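Local coordinates for hypothetical protein (Prochlorococcus marinus, PDB 2HX5) that probably hydrolyses 1,4-dihydroxy-2-naphthoyl-CoA to 1,4-dihydroxy-2-naphthoate and CoA, a step on the way to phylloquinone (vitamin K1), at residues Met2-Glu5 with Asn6-Leu9; Glu105-Glu109 with Glu110-Ala114; Gly136-Arg139 with Trp140-Ala143. All coordinates share one frame; numbering follows the deposited sequence. Where two conformers were deposited one is given.

Interaction 1: residues Met2-Glu5 with Asn6-Leu9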
# COMPACT_ATOMS: atom_id res chain seq x y z
N MSE A 2 -28.08 4.17 -21.79
CA MSE A 2 -27.10 3.44 -20.91
C MSE A 2 -27.56 2.41 -19.83
O MSE A 2 -28.27 2.79 -18.89
CB MSE A 2 -25.65 4.05 -20.83
CG MSE A 2 -24.54 3.12 -20.24
SE MSE A 2 -22.79 4.01 -19.70
CE MSE A 2 -21.68 3.47 -21.26
N ASN A 3 -27.22 1.13 -20.00
CA ASN A 3 -27.56 0.08 -19.02
C ASN A 3 -26.62 0.20 -17.80
O ASN A 3 -25.41 0.18 -17.99
CB ASN A 3 -27.42 -1.29 -19.66
CG ASN A 3 -27.45 -2.43 -18.65
OD1 ASN A 3 -27.89 -2.24 -17.51
ND2 ASN A 3 -27.03 -3.61 -19.05
N PRO A 4 -27.18 0.34 -16.57
CA PRO A 4 -26.35 0.46 -15.34
C PRO A 4 -25.33 -0.64 -15.10
O PRO A 4 -24.33 -0.42 -14.42
CB PRO A 4 -27.39 0.48 -14.19
CG PRO A 4 -28.74 0.27 -14.83
CD PRO A 4 -28.61 0.54 -16.29
N GLU A 5 -25.54 -1.83 -15.62
CA GLU A 5 -24.50 -2.86 -15.52
C GLU A 5 -23.18 -2.38 -16.10
O GLU A 5 -22.11 -2.83 -15.67
CB GLU A 5 -24.91 -4.11 -16.31
CG GLU A 5 -26.16 -4.78 -15.82
CD GLU A 5 -26.58 -5.93 -16.73
OE1 GLU A 5 -25.71 -6.46 -17.47
OE2 GLU A 5 -27.78 -6.30 -16.69
N ASN A 6 -23.23 -1.47 -17.06
CA ASN A 6 -22.05 -0.92 -17.67
C ASN A 6 -21.16 -0.25 -16.62
O ASN A 6 -19.92 -0.26 -16.77
CB ASN A 6 -22.39 0.09 -18.77
CG ASN A 6 -22.96 -0.56 -20.00
OD1 ASN A 6 -23.54 0.12 -20.85
ND2 ASN A 6 -22.80 -1.86 -20.13
N TRP A 7 -21.76 0.34 -15.58
CA TRP A 7 -20.93 0.97 -14.56
C TRP A 7 -20.97 0.32 -13.16
O TRP A 7 -20.19 0.70 -12.29
CB TRP A 7 -21.22 2.48 -14.41
CG TRP A 7 -22.62 2.85 -13.97
CD1 TRP A 7 -23.05 2.96 -12.66
CD2 TRP A 7 -23.73 3.20 -14.77
NE1 TRP A 7 -24.35 3.34 -12.62
CE2 TRP A 7 -24.82 3.49 -13.90
CE3 TRP A 7 -23.94 3.28 -16.15
CZ2 TRP A 7 -26.07 3.87 -14.36
CZ3 TRP A 7 -25.16 3.67 -16.59
CH2 TRP A 7 -26.22 3.95 -15.72
N LEU A 8 -21.87 -0.65 -12.97
CA LEU A 8 -22.00 -1.38 -11.67
C LEU A 8 -21.43 -2.78 -11.65
O LEU A 8 -21.28 -3.36 -10.58
CB LEU A 8 -23.47 -1.42 -11.24
CG LEU A 8 -24.17 -0.09 -11.01
CD1 LEU A 8 -25.68 -0.30 -10.67
CD2 LEU A 8 -23.52 0.74 -9.94
N LEU A 9 -21.15 -3.33 -12.83
CA LEU A 9 -20.52 -4.64 -12.95
C LEU A 9 -19.13 -4.43 -13.49
O LEU A 9 -18.96 -4.02 -14.65
CB LEU A 9 -21.29 -5.59 -13.88
CG LEU A 9 -22.72 -5.91 -13.49
CD1 LEU A 9 -23.38 -6.91 -14.50
CD2 LEU A 9 -22.75 -6.49 -12.09

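Interaction 2: residues Glu105-Glu109 with Glu110-Ala114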
# COMPACT_ATOMS: atom_id res chain seq x y z
N GLU A 105 -19.84 -6.61 -3.92
CA GLU A 105 -19.80 -8.08 -3.84
C GLU A 105 -18.72 -8.60 -4.80
O GLU A 105 -18.72 -8.19 -5.98
CB GLU A 105 -21.17 -8.61 -4.24
CG GLU A 105 -21.30 -10.04 -4.25
CD GLU A 105 -22.69 -10.47 -4.76
OE1 GLU A 105 -23.69 -9.99 -4.22
OE2 GLU A 105 -22.74 -11.25 -5.73
N PHE A 106 -17.82 -9.45 -4.33
CA PHE A 106 -16.72 -9.98 -5.14
C PHE A 106 -16.96 -11.43 -5.39
O PHE A 106 -17.10 -12.21 -4.42
CB PHE A 106 -15.41 -9.86 -4.36
CG PHE A 106 -14.96 -8.46 -4.14
CD1 PHE A 106 -15.50 -7.72 -3.11
CD2 PHE A 106 -13.97 -7.86 -4.95
CE1 PHE A 106 -15.10 -6.42 -2.90
CE2 PHE A 106 -13.55 -6.56 -4.73
CZ PHE A 106 -14.13 -5.82 -3.71
N ARG A 107 -17.05 -11.82 -6.67
CA ARG A 107 -17.27 -13.22 -7.02
C ARG A 107 -16.04 -13.75 -7.76
O ARG A 107 -15.37 -13.01 -8.47
CB ARG A 107 -18.50 -13.40 -7.92
CG ARG A 107 -19.83 -13.40 -7.19
CD ARG A 107 -21.05 -13.64 -8.09
NE ARG A 107 -22.30 -13.32 -7.39
CZ ARG A 107 -23.07 -14.19 -6.74
NH1 ARG A 107 -22.78 -15.49 -6.72
NH2 ARG A 107 -24.18 -13.75 -6.13
N CYS A 108 -15.74 -15.02 -7.57
CA CYS A 108 -14.72 -15.70 -8.33
C CYS A 108 -15.29 -17.06 -8.62
O CYS A 108 -15.76 -17.73 -7.71
CB CYS A 108 -13.48 -15.82 -7.51
SG CYS A 108 -12.10 -16.55 -8.42
N GLU A 109 -15.26 -17.42 -9.91
CA GLU A 109 -15.86 -18.66 -10.41
C GLU A 109 -17.30 -18.75 -9.89
O GLU A 109 -17.72 -19.76 -9.32
CB GLU A 109 -14.98 -19.84 -10.00
CG GLU A 109 -13.64 -19.81 -10.76
CD GLU A 109 -12.59 -20.81 -10.25
OE1 GLU A 109 -12.97 -21.91 -9.79
OE2 GLU A 109 -11.39 -20.48 -10.32
N GLU A 110 -18.01 -17.64 -10.04
CA GLU A 110 -19.44 -17.54 -9.69
C GLU A 110 -19.80 -17.59 -8.20
O GLU A 110 -20.97 -17.51 -7.89
CB GLU A 110 -20.25 -18.65 -10.40
CG GLU A 110 -20.01 -18.76 -11.89
CD GLU A 110 -20.41 -17.51 -12.62
OE1 GLU A 110 -21.15 -16.68 -12.04
OE2 GLU A 110 -19.98 -17.35 -13.79
N GLN A 111 -18.83 -17.73 -7.30
CA GLN A 111 -19.11 -17.87 -5.89
C GLN A 111 -18.69 -16.58 -5.18
O GLN A 111 -17.71 -15.99 -5.56
CB GLN A 111 -18.33 -19.02 -5.35
CG GLN A 111 -18.81 -20.36 -5.97
CD GLN A 111 -18.42 -21.56 -5.13
OE1 GLN A 111 -17.54 -22.35 -5.51
NE2 GLN A 111 -19.08 -21.70 -3.97
N ILE A 112 -19.42 -16.17 -4.17
CA ILE A 112 -19.08 -14.95 -3.43
C ILE A 112 -17.87 -15.22 -2.56
O ILE A 112 -17.92 -16.12 -1.71
CB ILE A 112 -20.21 -14.44 -2.56
CG1 ILE A 112 -21.42 -14.03 -3.42
CG2 ILE A 112 -19.78 -13.18 -1.76
CD1 ILE A 112 -22.68 -13.59 -2.62
N ALA A 113 -16.77 -14.50 -2.79
CA ALA A 113 -15.57 -14.67 -1.98
C ALA A 113 -15.48 -13.63 -0.85
O ALA A 113 -14.87 -13.90 0.18
CB ALA A 113 -14.36 -14.54 -2.86
N ALA A 114 -16.09 -12.47 -1.02
CA ALA A 114 -16.04 -11.39 -0.05
C ALA A 114 -17.11 -10.37 -0.39
O ALA A 114 -17.57 -10.26 -1.56
CB ALA A 114 -14.64 -10.72 -0.05

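Interaction 3: residues Gly136-Arg139 with Trp140-Ala143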
# COMPACT_ATOMS: atom_id res chain seq x y z
N GLY A 136 -23.43 15.51 -9.35
CA GLY A 136 -23.02 14.36 -10.15
C GLY A 136 -23.19 13.06 -9.40
O GLY A 136 -23.59 12.05 -9.97
N ILE A 137 -22.85 13.06 -8.11
CA ILE A 137 -23.04 11.89 -7.26
C ILE A 137 -24.53 11.58 -7.13
O ILE A 137 -24.96 10.42 -7.24
CB ILE A 137 -22.38 12.10 -5.86
CG1 ILE A 137 -20.85 12.24 -6.01
CG2 ILE A 137 -22.78 11.03 -4.89
CD1 ILE A 137 -20.17 10.96 -6.43
N ASP A 138 -25.37 12.62 -7.01
CA ASP A 138 -26.80 12.41 -6.98
C ASP A 138 -27.33 11.82 -8.28
O ASP A 138 -28.15 10.92 -8.26
CB ASP A 138 -27.51 13.71 -6.68
CG ASP A 138 -28.07 13.78 -5.27
OD1 ASP A 138 -28.15 12.73 -4.58
OD2 ASP A 138 -28.45 14.90 -4.85
N ARG A 139 -26.83 12.27 -9.43
CA ARG A 139 -27.20 11.64 -10.71
C ARG A 139 -26.83 10.16 -10.83
O ARG A 139 -27.64 9.33 -11.32
CB ARG A 139 -26.58 12.41 -11.86
CG ARG A 139 -27.27 13.74 -12.13
CD ARG A 139 -26.83 14.35 -13.45
NE ARG A 139 -25.49 14.93 -13.39
CZ ARG A 139 -24.45 14.52 -14.11
NH1 ARG A 139 -24.54 13.49 -14.95
NH2 ARG A 139 -23.29 15.17 -13.97
N TRP A 140 -25.61 9.83 -10.41
CA TRP A 140 -25.15 8.48 -10.36
C TRP A 140 -25.99 7.61 -9.44
O TRP A 140 -26.33 6.50 -9.81
CB TRP A 140 -23.68 8.50 -9.97
CG TRP A 140 -23.04 7.15 -9.75
CD1 TRP A 140 -22.54 6.27 -10.69
CD2 TRP A 140 -22.72 6.57 -8.47
NE1 TRP A 140 -22.00 5.18 -10.07
CE2 TRP A 140 -22.08 5.35 -8.71
CE3 TRP A 140 -22.91 7.00 -7.15
CZ2 TRP A 140 -21.65 4.52 -7.67
CZ3 TRP A 140 -22.47 6.22 -6.15
CH2 TRP A 140 -21.86 4.99 -6.39
N LEU A 141 -26.28 8.07 -8.23
CA LEU A 141 -27.15 7.34 -7.30
C LEU A 141 -28.52 7.09 -7.93
O LEU A 141 -29.02 5.95 -7.93
CB LEU A 141 -27.29 8.10 -5.98
CG LEU A 141 -26.05 8.14 -5.12
CD1 LEU A 141 -26.19 9.13 -3.97
CD2 LEU A 141 -25.74 6.75 -4.57
N GLU A 142 -29.11 8.13 -8.52
CA GLU A 142 -30.42 7.98 -9.12
C GLU A 142 -30.37 6.96 -10.28
O GLU A 142 -31.28 6.10 -10.38
CB GLU A 142 -30.94 9.33 -9.60
CG GLU A 142 -32.48 9.35 -9.82
CD GLU A 142 -33.26 9.25 -8.49
OE1 GLU A 142 -32.69 9.64 -7.44
OE2 GLU A 142 -34.42 8.78 -8.48
N ALA A 143 -29.36 7.05 -11.15
CA ALA A 143 -29.24 6.19 -12.33
C ALA A 143 -29.02 4.75 -11.94
O ALA A 143 -29.34 3.84 -12.68
CB ALA A 143 -28.14 6.69 -13.29

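Interaction 1: residues Met2-Glu5 with Asn6-Leu9
P4 sets its CA over one face of the W7 indole: the atom stands 3.4 Å from the centroid of the six-membered ring and 7° off the ring normal, a CH-pi contact, while P4 CB rests on W7 CZ2 at 3.6 Å. W7 reaches back over the proline because its CG sits between the backbone N and the carbonyl carbon (chi1 63°). Selenomethionine M2 comes to the same ring at its edge, with CG 3.7 Å from W7 CZ3 and SE beside CE3, a Met-aromatic contact in its selenium form. All this surrounds the start of the short helix 5-8, which leads into strand 9-13, outermost in this chain's hotdog sheet. N3 caps the turn: its OD1 takes the N-H of E5 (3.0 Å, 163° at the hydrogen) from well above the amide plane. P4 O accepts from both W7 N and L8 N, which holds this first turn together. With an alanine in place of W7, P4 and M2 would probably lose the surface they pack on, and the hydroxyl of S144, which binds NE1, its indole partner. Further along, E5 and L9 run side by side, L9 CD1 lying 3.7 Å from E5 CB.

Interaction 2: residues Glu105-Glu109 with Glu110-Ala114
R107 reaches along the end of the hairpin made by strands 99-108 and 111-124 to the main chain of E110; its side chain was modelled in two conformers, and the contacts given here belong to one of them. At the edge of the guanidinium, NH1 gives a hydrogen bond to E110 O (3.0 Å), which lies almost in the guanidinium plane, although the donor stands above the plane of the carbonyl. E110 belongs to the type I' turn from C108 to Q111, closed by Q111 N on C108 O at 3.1 Å. Its carboxylate atom OE1 stays 5.7 Å from R107 NH1; the bond goes to the main-chain carbonyl.

I112 faces R107 as a non-hydrogen-bonded antiparallel pair. Its CG1 sits over the centre of the guanidinium, 3.7 Å from R107 CZ, so an aliphatic branch meets the flat face of the charged group. On the same strand as R107, E105 supplies the counter-charge: OE2 is 2.7 Å from R107 NE, off the guanidinium plane on the I112 side, a salt bridge whose hydrogen bond is weak at 122°. The E105 side chain crosses that of I112 at about a right angle.

Further from the turn, A113 and A114 both face F106 in a classic beta bulge, with A113 N bonded to F106 O (2.8 Å) and F106 N to A114 O; the F106 ring goes to the opposite face of the sheet from R107, against helix 29-45. E105 probably offsets part of the charge of R107, since its other oxygen, OE1, is shared with R91.

Interaction 3: residues Gly136-Arg139 with Trp140-Ala143
I137 O takes the N-H of L141 at 2.9 Å, nearly straight at 170°, and the leucine side chain folds back over the same carbonyl: L141 CG is 3.3 Å from I137 O. Its CD1 goes on to meet I137 CG2 at 4.0 Å, the two branched chains crossing at a slant. L141 CG lies opposite its own carbonyl carbon (chi1 -70°), which brings the branch back along the preceding turn. The matching bonds W140 N to G136 O, E142 N to D138 O and A143 N to R139 O make this regular alpha-helix, part of helix 135-143.

W140 leaves the helix beside the leucine, at a different slant. With CG trans to the main-chain N (chi1 175°), the indole swings off the helix, and I137 O lies near its plane at one edge, 4.0 Å from W140 CE3. The ring is buried against helix 29-45 and the sheet, where its NE1 binds S41; it meets the W38 ring with the planes at about 65° and packs on F100.

Beside the leucine, D138 and E142, one turn apart, keep their carboxylates separate, D138 OD1 and E142 OE1 being 6.2 Å apart, and both form salt bridges to R94 of strand 85-96. R139 pairs instead with E135, a turn earlier. One arginine shared between two like charges would be expected to ease their mutual repulsion and tie this face of the helix to the sheet.

Overall arrangement
Along the chain the contacts come in the order 1, 2, 3. Interaction 1 leads into strand 9-13, outermost in this chain's sheet, interaction 2 closes the hairpin of strands 99-108 and 111-124 in that antiparallel sheet, and interaction 3 lies on the helix 135-143 that follows. Interactions 1 and 3, centres about 13 Å apart, touch: W7 CD1 is 3.6 Å from W140 NE1, and W7 CZ2 is 3.7 Å from A143 CB, so the two ends of the modelled chain pack together beside helix 29-45. Interaction 2 touches neither: its nearest atoms are about 7 Å from interaction 1 and about 12 Å from interaction 3. All three lie away from the predicted active-site residue D20.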